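Local coordinates for protein geranyltranstransferase (Thermotoga neapolitana, PDB 4WK5) that probably works as a magnesium-dependent prenyltransferase of the FPP/GGPP synthase family, joining isoprenoid diphosphates into longer chains, at residues 59-64 against 189-194; 185-190 against 215-220. One frame throughout, in Å; residues are numbered along the deposited sequence.

Contact 1. Residues 59-64 against 189-194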
# COMPACT_ATOMS: atom_id res chain seq x y z
N ILE A 59 4.56 -0.01 20.61
CA ILE A 59 5.76 -0.81 20.86
C ILE A 59 6.74 -0.79 19.67
O ILE A 59 7.95 -0.65 19.85
CB ILE A 59 5.38 -2.26 21.19
CG1 ILE A 59 4.60 -2.30 22.51
CG2 ILE A 59 6.61 -3.14 21.28
CD1 ILE A 59 5.27 -1.54 23.65
N ARG A 60 6.21 -0.89 18.46
CA ARG A 60 7.09 -0.96 17.29
C ARG A 60 7.86 0.34 17.06
O ARG A 60 9.08 0.29 16.89
CB ARG A 60 6.28 -1.35 16.05
CG ARG A 60 5.77 -2.78 16.10
CD ARG A 60 4.64 -3.02 15.08
NE ARG A 60 4.04 -4.35 15.25
CZ ARG A 60 3.10 -4.64 16.15
NH1 ARG A 60 2.63 -3.70 16.94
NH2 ARG A 60 2.62 -5.88 16.24
N PRO A 61 7.18 1.51 17.04
CA PRO A 61 8.00 2.71 16.82
C PRO A 61 8.95 2.98 17.99
O PRO A 61 10.05 3.50 17.78
CB PRO A 61 6.97 3.84 16.67
CG PRO A 61 5.69 3.30 17.26
CD PRO A 61 5.74 1.81 16.99
N LEU A 62 8.53 2.65 19.20
CA LEU A 62 9.42 2.80 20.35
C LEU A 62 10.66 1.92 20.19
O LEU A 62 11.76 2.35 20.54
CB LEU A 62 8.70 2.46 21.65
CG LEU A 62 7.75 3.52 22.20
CD1 LEU A 62 6.88 2.93 23.30
CD2 LEU A 62 8.55 4.70 22.73
N LEU A 63 10.50 0.72 19.65
CA LEU A 63 11.64 -0.16 19.40
C LEU A 63 12.59 0.44 18.37
O LEU A 63 13.81 0.40 18.55
CB LEU A 63 11.15 -1.54 18.96
CG LEU A 63 12.14 -2.67 18.72
CD1 LEU A 63 12.87 -3.01 20.03
CD2 LEU A 63 11.37 -3.87 18.18
N VAL A 64 12.05 1.01 17.29
CA VAL A 64 12.89 1.69 16.31
C VAL A 64 13.72 2.80 16.99
O VAL A 64 14.93 2.90 16.77
CB VAL A 64 12.06 2.29 15.17
CG1 VAL A 64 12.94 3.13 14.26
CG2 VAL A 64 11.35 1.16 14.40
N LEU A 189 7.54 -7.47 10.69
CA LEU A 189 7.56 -6.04 10.99
C LEU A 189 8.49 -5.76 12.18
O LEU A 189 9.17 -4.73 12.21
CB LEU A 189 6.16 -5.50 11.28
CG LEU A 189 6.02 -3.97 11.40
CD1 LEU A 189 6.62 -3.25 10.19
CD2 LEU A 189 4.53 -3.63 11.51
N PHE A 190 8.55 -6.67 13.14
CA PHE A 190 9.51 -6.49 14.23
C PHE A 190 10.94 -6.64 13.73
O PHE A 190 11.83 -5.94 14.18
CB PHE A 190 9.24 -7.46 15.39
CG PHE A 190 8.14 -7.00 16.31
CD1 PHE A 190 8.35 -5.96 17.21
CD2 PHE A 190 6.89 -7.61 16.29
CE1 PHE A 190 7.33 -5.53 18.06
CE2 PHE A 190 5.87 -7.19 17.12
CZ PHE A 190 6.09 -6.15 18.02
N ALA A 191 11.17 -7.54 12.78
CA ALA A 191 12.50 -7.68 12.22
C ALA A 191 12.93 -6.37 11.56
O ALA A 191 14.10 -5.96 11.64
CB ALA A 191 12.55 -8.83 11.22
N PHE A 192 11.98 -5.71 10.90
CA PHE A 192 12.26 -4.44 10.25
C PHE A 192 12.58 -3.37 11.28
O PHE A 192 13.43 -2.51 11.04
CB PHE A 192 11.09 -4.01 9.35
CG PHE A 192 11.34 -2.72 8.63
CD1 PHE A 192 12.10 -2.70 7.46
CD2 PHE A 192 10.83 -1.52 9.12
CE1 PHE A 192 12.33 -1.50 6.79
CE2 PHE A 192 11.06 -0.32 8.45
CZ PHE A 192 11.81 -0.31 7.29
N CYS A 193 11.92 -3.42 12.44
CA CYS A 193 12.21 -2.45 13.51
C CYS A 193 13.66 -2.53 13.97
O CYS A 193 14.23 -1.52 14.34
CB CYS A 193 11.29 -2.64 14.72
SG CYS A 193 9.57 -2.24 14.39
N PHE A 194 14.24 -3.73 13.96
CA PHE A 194 15.67 -3.91 14.23
C PHE A 194 16.56 -3.59 13.03
O PHE A 194 17.60 -2.95 13.17
CB PHE A 194 15.93 -5.35 14.69
CG PHE A 194 15.58 -5.61 16.13
CD1 PHE A 194 16.49 -5.35 17.13
CD2 PHE A 194 14.35 -6.14 16.47
CE1 PHE A 194 16.18 -5.60 18.46
CE2 PHE A 194 14.02 -6.39 17.79
CZ PHE A 194 14.94 -6.12 18.79

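Contact 2. Residues 185-190 against 215-220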
# COMPACT_ATOMS: atom_id res chain seq x y z
N LYS A 185 3.36 -12.74 9.66
CA LYS A 185 2.32 -11.79 10.05
C LYS A 185 2.75 -10.79 11.12
O LYS A 185 2.27 -9.64 11.14
CB LYS A 185 1.09 -12.57 10.54
CG LYS A 185 -0.08 -11.74 11.02
CD LYS A 185 -1.01 -12.61 11.86
CE LYS A 185 -2.06 -11.78 12.59
NZ LYS A 185 -2.95 -11.05 11.65
N THR A 186 3.65 -11.22 12.00
CA THR A 186 4.08 -10.41 13.13
C THR A 186 5.61 -10.25 13.17
O THR A 186 6.13 -9.15 13.39
CB THR A 186 3.60 -11.03 14.46
OG1 THR A 186 2.18 -11.18 14.41
CG2 THR A 186 3.98 -10.13 15.65
N GLY A 187 6.31 -11.35 12.93
CA GLY A 187 7.77 -11.33 12.95
C GLY A 187 8.40 -10.35 11.98
O GLY A 187 9.35 -9.64 12.33
N ALA A 188 7.87 -10.29 10.76
CA ALA A 188 8.52 -9.50 9.72
C ALA A 188 8.60 -8.01 10.09
O ALA A 188 9.62 -7.36 9.84
CB ALA A 188 7.81 -9.69 8.36
N LEU A 189 7.54 -7.47 10.69
CA LEU A 189 7.56 -6.04 10.99
C LEU A 189 8.49 -5.76 12.18
O LEU A 189 9.17 -4.73 12.21
CB LEU A 189 6.16 -5.50 11.28
CG LEU A 189 6.02 -3.97 11.40
CD1 LEU A 189 6.62 -3.25 10.19
CD2 LEU A 189 4.53 -3.63 11.51
N PHE A 190 8.55 -6.67 13.14
CA PHE A 190 9.51 -6.49 14.23
C PHE A 190 10.94 -6.64 13.73
O PHE A 190 11.83 -5.94 14.18
CB PHE A 190 9.24 -7.46 15.39
CG PHE A 190 8.14 -7.00 16.31
CD1 PHE A 190 8.35 -5.96 17.21
CD2 PHE A 190 6.89 -7.61 16.29
CE1 PHE A 190 7.33 -5.53 18.06
CE2 PHE A 190 5.87 -7.19 17.12
CZ PHE A 190 6.09 -6.15 18.02
N PHE A 215 11.59 -12.34 18.28
CA PHE A 215 10.84 -11.52 19.21
C PHE A 215 9.37 -11.44 18.79
O PHE A 215 8.46 -11.56 19.61
CB PHE A 215 11.44 -10.11 19.32
CG PHE A 215 10.64 -9.19 20.20
CD1 PHE A 215 9.69 -8.33 19.67
CD2 PHE A 215 10.82 -9.20 21.58
CE1 PHE A 215 8.94 -7.50 20.48
CE2 PHE A 215 10.07 -8.37 22.39
CZ PHE A 215 9.13 -7.52 21.84
N GLY A 216 9.15 -11.23 17.49
CA GLY A 216 7.80 -11.13 16.96
C GLY A 216 6.97 -12.39 17.16
O GLY A 216 5.79 -12.31 17.48
N VAL A 217 7.56 -13.56 16.93
CA VAL A 217 6.82 -14.79 17.16
C VAL A 217 6.44 -14.91 18.64
O VAL A 217 5.30 -15.25 18.98
CB VAL A 217 7.62 -16.03 16.70
CG1 VAL A 217 6.91 -17.31 17.14
CG2 VAL A 217 7.77 -16.01 15.19
N ALA A 218 7.39 -14.61 19.53
CA ALA A 218 7.14 -14.66 20.97
C ALA A 218 6.05 -13.66 21.37
O ALA A 218 5.17 -13.97 22.18
CB ALA A 218 8.43 -14.37 21.75
N PHE A 219 6.12 -12.47 20.77
CA PHE A 219 5.12 -11.42 21.01
C PHE A 219 3.72 -11.91 20.65
O PHE A 219 2.77 -11.70 21.41
CB PHE A 219 5.50 -10.18 20.20
CG PHE A 219 4.69 -8.95 20.52
CD1 PHE A 219 5.07 -8.09 21.55
CD2 PHE A 219 3.57 -8.62 19.77
CE1 PHE A 219 4.35 -6.95 21.84
CE2 PHE A 219 2.84 -7.47 20.04
CZ PHE A 219 3.23 -6.63 21.08
N GLN A 220 3.57 -12.57 19.50
CA GLN A 220 2.26 -13.04 19.07
C GLN A 220 1.75 -14.17 19.98
O GLN A 220 0.56 -14.23 20.28
CB GLN A 220 2.28 -13.50 17.60
CG GLN A 220 0.88 -13.83 17.06
CD GLN A 220 0.83 -14.04 15.54
OE1 GLN A 220 1.75 -13.68 14.81
NE2 GLN A 220 -0.27 -14.64 15.07

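Contact 1. Residues 59-64 against 189-194
Arg60 lays its extended side chain across the ring of Phe190, the two crossing at about a right angle. Its CG sits over the ring off-centre, 4.2 Å from the Phe190 centroid, in a CH-pi contact. Further along, NH2 of Arg60 comes within 3.6 Å of CE2 of Phe190, and CZ of the ring lies over one guanidinium face, toward its rim. The two flat groups are tilted 35° apart, so they overlap without stacking flush. Leu189 takes hold of the chain as well: its CD2 packs 3.6 Å from Arg60 CD. Phe190 reaches this position because its CG is anti to the carbonyl carbon (chi1 -81°), which brings the ring round to helix 59-70.

Leu63 meets the same ring from a different direction. Its CD2 lies in the ring plane at the edge, 3.8 Å from CD1 of Phe190, and the same methyl also touches Cys193 CB and CE2 of Phe194. One branch thus packs against two phenylalanines and a cysteine, while Ile59 adds CG2 at another point on the Phe190 edge. The backbones come nearest at Val64 and Cys193, whose CA atoms are 5.0 Å apart; there CG2 of Val64 rests 3.8 Å from CB of Cys193. Cys193 O is buried here without a polar partner in the model.

Arg60 belongs to the Gly-Gly-Lys-Arg-x-Arg-Pro signature, whose basic residues in relatives help hold isopentenyl diphosphate. The short helical segments run nearly parallel, at 23°, with axes 9.0 Å apart. Helix 75-96 packs on Arg60 through Val85 and His89, helix 278-289 on Ile59 and Leu63, and helix 143-166 on Leu189 through Leu156.

Contact 2. Residues 185-190 against 215-220
Gly187 and Gly216 let the two helices come very close: their CA atoms are 4.0 Å apart and the short axes approach to 7.4 Å. Gly216 has no space for a CB, which would run into Gly187 CA. Beside this glycine pair sits the tight aromatic part. Phe215 turns its edge to the face of Phe190, centroids 5.1 Å apart and planes at 72°, with CE1 of Phe215 only 3.5 Å from CE1 of Phe190. Phe190 in turn points its own edge at Phe219, putting CZ over the centre of that ring; here the centroids are 5.0 Å apart and the planes 53°. The middle ring therefore offers a face to one neighbour and an edge to the other. Cutting Phe190 back to an alanine would probably leave a gap between Phe215 and Phe219 and take from each ring one of the aromatic contacts that steady it.

The packing slackens toward Lys185 and Gln220, both partly exposed. Thr186 bridges the two zones: CG2, anti to the backbone N, reaches 3.4 Å from Gly216 O, while OG1, anti to the carbonyl carbon, donates to OE1 of Gln220 at 2.6 Å. That donor stands 54° out of the carbonyl plane. Gln220 is modelled in two conformers, so this bond is doubtful beyond one of them. Lys185 merely passes, its CD 3.9 Å from NE2 of Gln220; its ammonium salt-bridges Glu160 on helix 143-166.

Phe219 and Gln220 open the Phe-Gln-x-x-Asp-Asp motif, and Lys185-Thr186 matches the Lys-Thr pair of the family. In related all-helical prenyl synthases these elements line the allylic diphosphate pocket, so this looser, polar side probably faces the active-site cavity, as fits the isoprenoid synthase fold, in which a bundle of helices encloses a central cavity.

Both contacts are buried near the centre of the chain and share helix 175-201, which meets helix 59-70 in contact 1 and helix 206-229 in contact 2. Phe190 and Leu189 belong to both, and Phe190 works in each, tying three helices together. Contact 1 is a nearly parallel pairing at ordinary helix spacing, built round an arginine lying across a phenylalanine ring, with leucine, valine and cysteine packing beside it. Contact 2 crosses more closely over glycines, relies on ring edges and faces, and alone has a hydrogen bond between side chains, seen in one glutamine conformer, on its partly exposed side. The two touch where NH2 of Arg60 lies 4.1 Å from CE2 of Phe219, so residues of two family signatures become neighbours.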